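PDB 1VPQ: DUF72 domain-containing protein from Thermotoga maritima, which is of unknown function but belongs to the DUF72 family and folds as a TIM barrel, a scaffold often found in enzymes. Local coordinates for residues F131-K136 and E164-F169; P186-Y191 and E209-A214. All coordinates share one frame; numbering follows the deposited sequence.

Contact 1 (F131-K136 and E164-F169)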
ATOM      1  N   PHE A 131       5.278   8.691 -14.428  1.00 28.88           N
ATOM      2  CA  PHE A 131       6.643   8.344 -14.019  1.00 28.88           C
ATOM      3  C   PHE A 131       7.117   7.182 -14.882  1.00 28.92           C
ATOM      4  O   PHE A 131       6.575   6.084 -14.786  1.00 29.07           O
ATOM      5  CB  PHE A 131       6.655   7.953 -12.541  1.00 28.79           C
ATOM      6  CG  PHE A 131       8.036   7.813 -11.936  1.00 28.40           C
ATOM      7  CD1 PHE A 131       8.881   8.906 -11.830  1.00 28.15           C
ATOM      8  CD2 PHE A 131       8.458   6.605 -11.409  1.00 28.33           C
ATOM      9  CE1 PHE A 131      10.134   8.797 -11.244  1.00 26.62           C
ATOM     10  CE2 PHE A 131       9.710   6.490 -10.813  1.00 28.21           C
ATOM     11  CZ  PHE A 131      10.548   7.595 -10.738  1.00 27.39           C
ATOM     12  N   LYS A 132       8.116   7.437 -15.721  1.00 29.01           N
ATOM     13  CA  LYS A 132       8.635   6.448 -16.670  1.00 29.18           C
ATOM     14  C   LYS A 132      10.097   6.101 -16.404  1.00 29.14           C
ATOM     15  O   LYS A 132      10.843   6.888 -15.833  1.00 28.94           O
ATOM     16  CB  LYS A 132       8.530   6.965 -18.110  1.00 29.34           C
ATOM     17  CG  LYS A 132       7.133   7.352 -18.569  1.00 30.09           C
ATOM     18  CD  LYS A 132       7.213   8.123 -19.887  1.00 32.19           C
ATOM     19  CE  LYS A 132       5.853   8.246 -20.576  1.00 33.58           C
ATOM     20  NZ  LYS A 132       4.722   8.450 -19.603  1.00 35.89           N
ATOM     21  N   PHE A 133      10.494   4.916 -16.850  1.00 29.25           N
ATOM     22  CA  PHE A 133      11.875   4.477 -16.734  1.00 29.60           C
ATOM     23  C   PHE A 133      12.779   5.387 -17.560  1.00 30.20           C
ATOM     24  O   PHE A 133      12.636   5.478 -18.787  1.00 30.58           O
ATOM     25  CB  PHE A 133      12.044   3.031 -17.198  1.00 29.30           C
ATOM     26  CG  PHE A 133      13.451   2.531 -17.076  1.00 29.21           C
ATOM     27  CD1 PHE A 133      14.385   2.802 -18.062  1.00 28.67           C
ATOM     28  CD2 PHE A 133      13.849   1.818 -15.961  1.00 29.33           C
ATOM     29  CE1 PHE A 133      15.692   2.359 -17.947  1.00 29.21           C
ATOM     30  CE2 PHE A 133      15.153   1.376 -15.838  1.00 30.49           C
ATOM     31  CZ  PHE A 133      16.078   1.644 -16.839  1.00 29.50           C
ATOM     32  N   SER A 134      13.697   6.061 -16.877  1.00 30.50           N
ATOM     33  CA  SER A 134      14.717   6.889 -17.521  1.00 30.75           C
ATOM     34  C   SER A 134      15.897   6.971 -16.577  1.00 31.17           C
ATOM     35  O   SER A 134      15.777   6.627 -15.407  1.00 31.50           O
ATOM     36  CB  SER A 134      14.192   8.296 -17.836  1.00 30.66           C
ATOM     37  OG  SER A 134      13.986   9.048 -16.652  1.00 29.90           O
ATOM     38  N   ARG A 135      17.031   7.429 -17.084  1.00 31.70           N
ATOM     39  CA  ARG A 135      18.233   7.548 -16.267  1.00 32.09           C
ATOM     40  C   ARG A 135      18.016   8.585 -15.172  1.00 31.56           C
ATOM     41  O   ARG A 135      18.437   8.379 -14.046  1.00 31.77           O
ATOM     42  CB  ARG A 135      19.446   7.911 -17.125  1.00 32.57           C
ATOM     43  CG  ARG A 135      20.778   7.686 -16.430  1.00 34.77           C
ATOM     44  CD  ARG A 135      21.904   8.583 -16.983  1.00 37.93           C
ATOM     45  NE  ARG A 135      21.640  10.024 -16.825  1.00 40.97           N
ATOM     46  CZ  ARG A 135      21.704  10.709 -15.674  1.00 42.31           C
ATOM     47  NH1 ARG A 135      22.019  10.108 -14.524  1.00 42.45           N
ATOM     48  NH2 ARG A 135      21.437  12.015 -15.671  1.00 42.50           N
ATOM     49  N   LYS A 136      17.342   9.684 -15.500  1.00 31.24           N
ATOM     50  CA  LYS A 136      17.081  10.760 -14.526  1.00 31.13           C
ATOM     51  C   LYS A 136      16.104  10.351 -13.399  1.00 30.90           C
ATOM     52  O   LYS A 136      16.268  10.758 -12.239  1.00 30.64           O
ATOM     53  CB  LYS A 136      16.573  12.020 -15.239  1.00 31.16           C
ATOM     54  N   GLU A 164      15.042  -5.690 -16.242  1.00 31.03           N
ATOM     55  CA  GLU A 164      15.968  -6.240 -15.253  1.00 31.52           C
ATOM     56  C   GLU A 164      16.689  -5.165 -14.453  1.00 31.40           C
ATOM     57  O   GLU A 164      16.855  -5.289 -13.247  1.00 31.42           O
ATOM     58  CB  GLU A 164      16.989  -7.173 -15.914  1.00 31.54           C
ATOM     59  CG  GLU A 164      17.811  -8.000 -14.917  1.00 33.21           C
ATOM     60  CD  GLU A 164      16.954  -8.705 -13.849  1.00 35.37           C
ATOM     61  OE1 GLU A 164      15.871  -9.248 -14.185  1.00 36.32           O
ATOM     62  OE2 GLU A 164      17.368  -8.707 -12.668  1.00 37.30           O
ATOM     63  N   GLU A 165      17.108  -4.110 -15.137  1.00 31.59           N
ATOM     64  CA  GLU A 165      17.822  -2.998 -14.510  1.00 31.63           C
ATOM     65  C   GLU A 165      17.079  -2.450 -13.289  1.00 31.65           C
ATOM     66  O   GLU A 165      17.705  -2.039 -12.309  1.00 30.97           O
ATOM     67  CB  GLU A 165      18.040  -1.873 -15.535  1.00 31.92           C
ATOM     68  CG  GLU A 165      19.141  -2.158 -16.577  1.00 32.89           C
ATOM     69  CD  GLU A 165      18.621  -2.656 -17.926  1.00 34.25           C
ATOM     70  OE1 GLU A 165      17.633  -3.432 -17.986  1.00 34.26           O
ATOM     71  OE2 GLU A 165      19.234  -2.267 -18.944  1.00 34.61           O
ATOM     72  N   THR A 166      15.744  -2.443 -13.359  1.00 31.65           N
ATOM     73  CA  THR A 166      14.914  -1.916 -12.274  1.00 31.93           C
ATOM     74  C   THR A 166      15.012  -2.757 -11.003  1.00 32.01           C
ATOM     75  O   THR A 166      15.109  -2.211  -9.914  1.00 32.17           O
ATOM     76  CB  THR A 166      13.443  -1.794 -12.693  1.00 31.87           C
ATOM     77  OG1 THR A 166      13.333  -0.865 -13.781  1.00 32.21           O
ATOM     78  CG2 THR A 166      12.594  -1.312 -11.542  1.00 32.12           C
ATOM     79  N   TYR A 167      15.000  -4.077 -11.154  1.00 32.19           N
ATOM     80  CA  TYR A 167      15.092  -4.991 -10.015  1.00 32.35           C
ATOM     81  C   TYR A 167      16.502  -5.027  -9.435  1.00 32.43           C
ATOM     82  O   TYR A 167      16.670  -5.139  -8.229  1.00 32.46           O
ATOM     83  CB  TYR A 167      14.638  -6.396 -10.422  1.00 32.36           C
ATOM     84  CG  TYR A 167      13.212  -6.393 -10.855  1.00 32.42           C
ATOM     85  CD1 TYR A 167      12.187  -6.492  -9.921  1.00 33.35           C
ATOM     86  CD2 TYR A 167      12.876  -6.210 -12.189  1.00 32.67           C
ATOM     87  CE1 TYR A 167      10.860  -6.440 -10.303  1.00 32.13           C
ATOM     88  CE2 TYR A 167      11.549  -6.154 -12.587  1.00 33.09           C
ATOM     89  CZ  TYR A 167      10.544  -6.276 -11.641  1.00 33.17           C
ATOM     90  OH  TYR A 167       9.226  -6.235 -12.030  1.00 33.18           O
ATOM     91  N   GLU A 168      17.506  -4.942 -10.303  1.00 32.55           N
ATOM     92  CA  GLU A 168      18.898  -4.809  -9.879  1.00 32.69           C
ATOM     93  C   GLU A 168      19.101  -3.531  -9.071  1.00 32.21           C
ATOM     94  O   GLU A 168      19.795  -3.534  -8.054  1.00 32.05           O
ATOM     95  CB  GLU A 168      19.840  -4.831 -11.093  1.00 33.00           C
ATOM     96  CG  GLU A 168      19.888  -6.196 -11.780  1.00 34.83           C
ATOM     97  CD  GLU A 168      20.931  -6.300 -12.893  1.00 37.37           C
ATOM     98  OE1 GLU A 168      21.198  -5.279 -13.566  1.00 39.40           O
ATOM     99  OE2 GLU A 168      21.474  -7.415 -13.106  1.00 37.58           O
ATOM    100  N   PHE A 169      18.491  -2.437  -9.520  1.00 31.77           N
ATOM    101  CA  PHE A 169      18.575  -1.184  -8.781  1.00 31.40           C
ATOM    102  C   PHE A 169      17.964  -1.323  -7.380  1.00 31.04           C
ATOM    103  O   PHE A 169      18.588  -0.961  -6.382  1.00 30.81           O
ATOM    104  CB  PHE A 169      17.905  -0.029  -9.536  1.00 31.46           C
ATOM    105  CG  PHE A 169      17.857   1.244  -8.739  1.00 31.25           C
ATOM    106  CD1 PHE A 169      18.964   2.083  -8.670  1.00 31.47           C
ATOM    107  CD2 PHE A 169      16.727   1.575  -8.011  1.00 30.73           C
ATOM    108  CE1 PHE A 169      18.922   3.252  -7.905  1.00 31.31           C
ATOM    109  CE2 PHE A 169      16.687   2.728  -7.247  1.00 31.14           C
ATOM    110  CZ  PHE A 169      17.779   3.565  -7.194  1.00 30.95           C
TER
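Glu165, on helix 164-173, meets the ring of Phe133 through its aliphatic stem: its CB lies 4.2 Å from Phe133 CZ, at the far end of the ring, and comes to it obliquely. The carboxylate is engaged elsewhere, in a salt bridge with Arg163, whose guanidinium also makes a cation-pi contact with Phe133. With CG anti to the backbone N (chi1 -179°), the Phe133 ring extends from the loop toward the helix. The contact joins the loop and first helical residues after strand 120-126 to the helix after the next strand, 152-155, in neighbouring units of a TIM barrel. Thr166 comes next along the helix. Its OG1 is 3.5 Å from both Phe133 CD2 and Phe133 CE2, so the hydroxyl meets one side of the ring obliquely, the two side chains running alongside in opposing senses. Rotated beside its own backbone N (chi1 -62°), this hydroxyl donates to Trp161 O, so a buried polar atom rests against the aromatic with its hydrogen-bonding need met. Between the two segments themselves the contact is packing alone, without a polar bond. One turn after Glu165, Phe169 N bonds to Glu165 O at 2.9 Å, and the Phe169 side chain carries the packing onto Val138 and Leu141 of helix 135-147.

Contact 2 (P186-Y191 and E209-A214). With SO4 (sulfate ion), chain D.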
ATOM      1  N   PRO A 186      -3.213  -1.804 -21.778  1.00 26.81           N
ATOM      2  CA  PRO A 186      -2.010  -1.192 -22.330  1.00 27.21           C
ATOM      3  C   PRO A 186      -1.346  -0.166 -21.393  1.00 27.57           C
ATOM      4  O   PRO A 186      -2.019   0.686 -20.815  1.00 27.41           O
ATOM      5  CB  PRO A 186      -2.530  -0.506 -23.603  1.00 27.17           C
ATOM      6  CG  PRO A 186      -3.706  -1.303 -23.989  1.00 26.49           C
ATOM      7  CD  PRO A 186      -4.347  -1.706 -22.719  1.00 26.66           C
ATOM      8  N   GLY A 187      -0.036  -0.289 -21.223  1.00 28.01           N
ATOM      9  CA  GLY A 187       0.754   0.727 -20.526  1.00 28.33           C
ATOM     10  C   GLY A 187       0.996   0.519 -19.046  1.00 28.45           C
ATOM     11  O   GLY A 187       1.922   1.107 -18.486  1.00 27.91           O
ATOM     12  N   LEU A 188       0.163  -0.301 -18.414  1.00 29.00           N
ATOM     13  CA  LEU A 188       0.214  -0.490 -16.962  1.00 29.29           C
ATOM     14  C   LEU A 188       1.234  -1.541 -16.549  1.00 29.84           C
ATOM     15  O   LEU A 188       1.570  -2.436 -17.325  1.00 30.16           O
ATOM     16  CB  LEU A 188      -1.159  -0.887 -16.428  1.00 29.27           C
ATOM     17  CG  LEU A 188      -2.256   0.168 -16.561  1.00 28.75           C
ATOM     18  CD1 LEU A 188      -3.550  -0.347 -15.964  1.00 28.47           C
ATOM     19  CD2 LEU A 188      -1.835   1.466 -15.896  1.00 28.85           C
ATOM     20  N   PHE A 189       1.713  -1.430 -15.315  1.00 30.15           N
ATOM     21  CA  PHE A 189       2.762  -2.312 -14.829  1.00 30.55           C
ATOM     22  C   PHE A 189       2.160  -3.691 -14.548  1.00 30.86           C
ATOM     23  O   PHE A 189       1.096  -3.791 -13.929  1.00 30.70           O
ATOM     24  CB  PHE A 189       3.423  -1.723 -13.577  1.00 30.68           C
ATOM     25  CG  PHE A 189       4.718  -2.389 -13.204  1.00 30.66           C
ATOM     26  CD1 PHE A 189       4.725  -3.500 -12.384  1.00 31.05           C
ATOM     27  CD2 PHE A 189       5.927  -1.906 -13.673  1.00 29.77           C
ATOM     28  CE1 PHE A 189       5.921  -4.129 -12.041  1.00 31.14           C
ATOM     29  CE2 PHE A 189       7.120  -2.524 -13.326  1.00 30.55           C
ATOM     30  CZ  PHE A 189       7.117  -3.634 -12.509  1.00 30.25           C
ATOM     31  N   PRO A 190       2.828  -4.765 -15.018  1.00 31.33           N
ATOM     32  CA  PRO A 190       2.283  -6.116 -14.849  1.00 31.64           C
ATOM     33  C   PRO A 190       2.448  -6.693 -13.447  1.00 31.89           C
ATOM     34  O   PRO A 190       3.068  -6.082 -12.579  1.00 32.20           O
ATOM     35  CB  PRO A 190       3.099  -6.939 -15.845  1.00 31.62           C
ATOM     36  CG  PRO A 190       4.410  -6.258 -15.892  1.00 31.67           C
ATOM     37  CD  PRO A 190       4.110  -4.787 -15.745  1.00 31.20           C
ATOM     38  N   TYR A 191       1.880  -7.874 -13.250  1.00 32.19           N
ATOM     39  CA  TYR A 191       1.973  -8.588 -11.981  1.00 32.42           C
ATOM     40  C   TYR A 191       3.262  -9.368 -11.992  1.00 31.92           C
ATOM     41  O   TYR A 191       3.389 -10.316 -12.744  1.00 31.29           O
ATOM     42  CB  TYR A 191       0.781  -9.532 -11.823  1.00 32.52           C
ATOM     43  CG  TYR A 191       0.834 -10.462 -10.645  1.00 33.49           C
ATOM     44  CD1 TYR A 191       0.414 -10.046  -9.390  1.00 34.32           C
ATOM     45  CD2 TYR A 191       1.270 -11.779 -10.793  1.00 34.40           C
ATOM     46  CE1 TYR A 191       0.452 -10.910  -8.301  1.00 35.07           C
ATOM     47  CE2 TYR A 191       1.310 -12.647  -9.720  1.00 34.17           C
ATOM     48  CZ  TYR A 191       0.897 -12.210  -8.476  1.00 34.82           C
ATOM     49  OH  TYR A 191       0.931 -13.066  -7.400  1.00 35.85           O
ATOM     50  N   GLU A 209     -11.680  -2.524 -16.244  1.00 32.64           N
ATOM     51  CA  GLU A 209     -11.330  -2.178 -17.633  1.00 33.14           C
ATOM     52  C   GLU A 209     -11.553  -0.709 -17.985  1.00 33.30           C
ATOM     53  O   GLU A 209     -11.049  -0.230 -19.001  1.00 33.04           O
ATOM     54  CB  GLU A 209     -12.156  -3.017 -18.601  1.00 33.38           C
ATOM     55  CG  GLU A 209     -11.848  -4.507 -18.555  1.00 34.54           C
ATOM     56  CD  GLU A 209     -12.815  -5.343 -19.391  1.00 35.12           C
ATOM     57  OE1 GLU A 209     -13.757  -4.770 -19.998  1.00 34.67           O
ATOM     58  OE2 GLU A 209     -12.620  -6.578 -19.429  1.00 35.24           O
ATOM     59  N   ARG A 210     -12.327  -0.011 -17.157  1.00 33.82           N
ATOM     60  CA  ARG A 210     -12.631   1.408 -17.350  1.00 34.11           C
ATOM     61  C   ARG A 210     -11.670   2.292 -16.537  1.00 34.12           C
ATOM     62  O   ARG A 210     -11.907   3.486 -16.349  1.00 34.03           O
ATOM     63  CB  ARG A 210     -14.093   1.661 -16.952  1.00 34.17           C
ATOM     64  CG  ARG A 210     -14.750   2.854 -17.642  1.00 35.26           C
ATOM     65  CD  ARG A 210     -16.245   2.959 -17.320  1.00 35.66           C
ATOM     66  N   TRP A 211     -10.577   1.687 -16.076  1.00 34.24           N
ATOM     67  CA  TRP A 211      -9.564   2.338 -15.240  1.00 34.32           C
ATOM     68  C   TRP A 211      -9.135   3.725 -15.695  1.00 34.70           C
ATOM     69  O   TRP A 211      -8.930   4.590 -14.860  1.00 35.11           O
ATOM     70  CB  TRP A 211      -8.335   1.421 -15.163  1.00 34.35           C
ATOM     71  CG  TRP A 211      -7.138   1.948 -14.419  1.00 33.78           C
ATOM     72  CD1 TRP A 211      -6.114   2.688 -14.939  1.00 34.19           C
ATOM     73  CD2 TRP A 211      -6.804   1.717 -13.042  1.00 33.42           C
ATOM     74  NE1 TRP A 211      -5.177   2.951 -13.973  1.00 33.29           N
ATOM     75  CE2 TRP A 211      -5.571   2.367 -12.798  1.00 33.43           C
ATOM     76  CE3 TRP A 211      -7.427   1.026 -11.990  1.00 33.39           C
ATOM     77  CZ2 TRP A 211      -4.944   2.351 -11.541  1.00 33.57           C
ATOM     78  CZ3 TRP A 211      -6.804   1.009 -10.737  1.00 33.23           C
ATOM     79  CH2 TRP A 211      -5.574   1.672 -10.527  1.00 33.75           C
ATOM     80  N   PHE A 212      -8.979   3.935 -17.001  1.00 35.29           N
ATOM     81  CA  PHE A 212      -8.484   5.225 -17.534  1.00 35.77           C
ATOM     82  C   PHE A 212      -9.587   6.286 -17.752  1.00 36.59           C
ATOM     83  O   PHE A 212      -9.282   7.461 -17.957  1.00 36.70           O
ATOM     84  CB  PHE A 212      -7.714   5.013 -18.846  1.00 35.60           C
ATOM     85  CG  PHE A 212      -6.402   4.301 -18.675  1.00 35.39           C
ATOM     86  CD1 PHE A 212      -5.306   4.959 -18.139  1.00 35.25           C
ATOM     87  CD2 PHE A 212      -6.260   2.974 -19.052  1.00 35.22           C
ATOM     88  CE1 PHE A 212      -4.089   4.304 -17.980  1.00 35.45           C
ATOM     89  CE2 PHE A 212      -5.050   2.315 -18.895  1.00 34.62           C
ATOM     90  CZ  PHE A 212      -3.964   2.983 -18.359  1.00 35.07           C
ATOM     91  N   GLU A 213     -10.851   5.869 -17.720  1.00 37.24           N
ATOM     92  CA  GLU A 213     -11.986   6.786 -17.916  1.00 37.92           C
ATOM     93  C   GLU A 213     -12.689   7.164 -16.607  1.00 38.58           C
ATOM     94  O   GLU A 213     -13.329   8.211 -16.527  1.00 38.59           O
ATOM     95  CB  GLU A 213     -13.017   6.161 -18.863  1.00 37.90           C
ATOM     96  CG  GLU A 213     -12.527   5.942 -20.290  1.00 38.73           C
ATOM     97  CD  GLU A 213     -11.640   4.714 -20.429  1.00 40.12           C
ATOM     98  OE1 GLU A 213     -12.098   3.606 -20.078  1.00 40.59           O
ATOM     99  OE2 GLU A 213     -10.485   4.852 -20.889  1.00 41.47           O
ATOM    100  N   ALA A 214     -12.550   6.320 -15.585  1.00 39.41           N
ATOM    101  CA  ALA A 214     -13.427   6.357 -14.411  1.00 40.06           C
ATOM    102  C   ALA A 214     -13.153   7.503 -13.427  1.00 40.76           C
ATOM    103  O   ALA A 214     -11.993   7.840 -13.156  1.00 40.73           O
ATOM    104  CB  ALA A 214     -13.369   5.023 -13.681  1.00 39.97           C
TER
HETATM  105  S   SO4 D 264       0.117 -10.125 -15.886  0.50 35.56           S
HETATM  106  O1  SO4 D 264      -0.132  -8.684 -15.996  0.50 36.99           O
HETATM  107  O2  SO4 D 264       1.398 -10.494 -16.500  0.50 36.86           O
HETATM  108  O3  SO4 D 264       0.133 -10.523 -14.491  0.50 36.49           O
HETATM  109  O4  SO4 D 264      -0.969 -10.846 -16.523  0.50 36.43           O
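Arg210 O accepts two backbone N-H groups, from Glu213 N at 2.9 Å and more weakly from Ala214 N at 3.0 Å, and the turn they close presents Trp211 and Phe212 to Leu188. The leucine forks against both rings. Its CD1 lies over one face of the indole, toward the rim, 4.1 Å from Trp211 CD1, while its CD2 comes obliquely to the phenyl, 3.6 Å from Phe212 CZ. The two aromatics also brace each other: Trp211 CD1 sits above the centre of the Phe212 ring. With CG anti to the backbone N (chi1 176°), the indole extends toward the leucine; Arg219 adds a cation-pi contact and Tyr220 an edge-to-face one. Pro186 O approaches the Phe212 ring obliquely, 3.9 Å from Phe212 CZ. At the other end of 186-191, Tyr191 N makes a weak hydrogen bond to O1 of a sulfate, probably from the crystallisation liquor, and Tyr191 OH bonds to Asp235. A second sulfate lies about 4 Å from the Trp211 side chain. The apolar contact thus joins the loops following strands 176-181 and 199-204, at the C-terminal ends of the barrel strands, the side where TIM-barrel enzymes carry their active sites, though no activity is known here.

How the contacts relate
From the N terminus, the chain has laid down strand 120-126 before contact 1 opens; that contact closes a 27-residue interval holding most of helix 135-147 and strand 152-155. The chain then runs along helix 164-173 and strand 176-181 into contact 2, which closes a shorter interval of 17 residues containing strand 199-204. The two follow in series, neither nested nor crossed. Contact 1 joins a loop to the helix after the next strand; contact 2 joins the loops after two consecutive strands. Together they involve the connections after four successive strands. Their centres are about 20 Å apart, yet Tyr167 OH of segment 164-169 packs 3.4 Å from Phe189 CZ of segment 186-191.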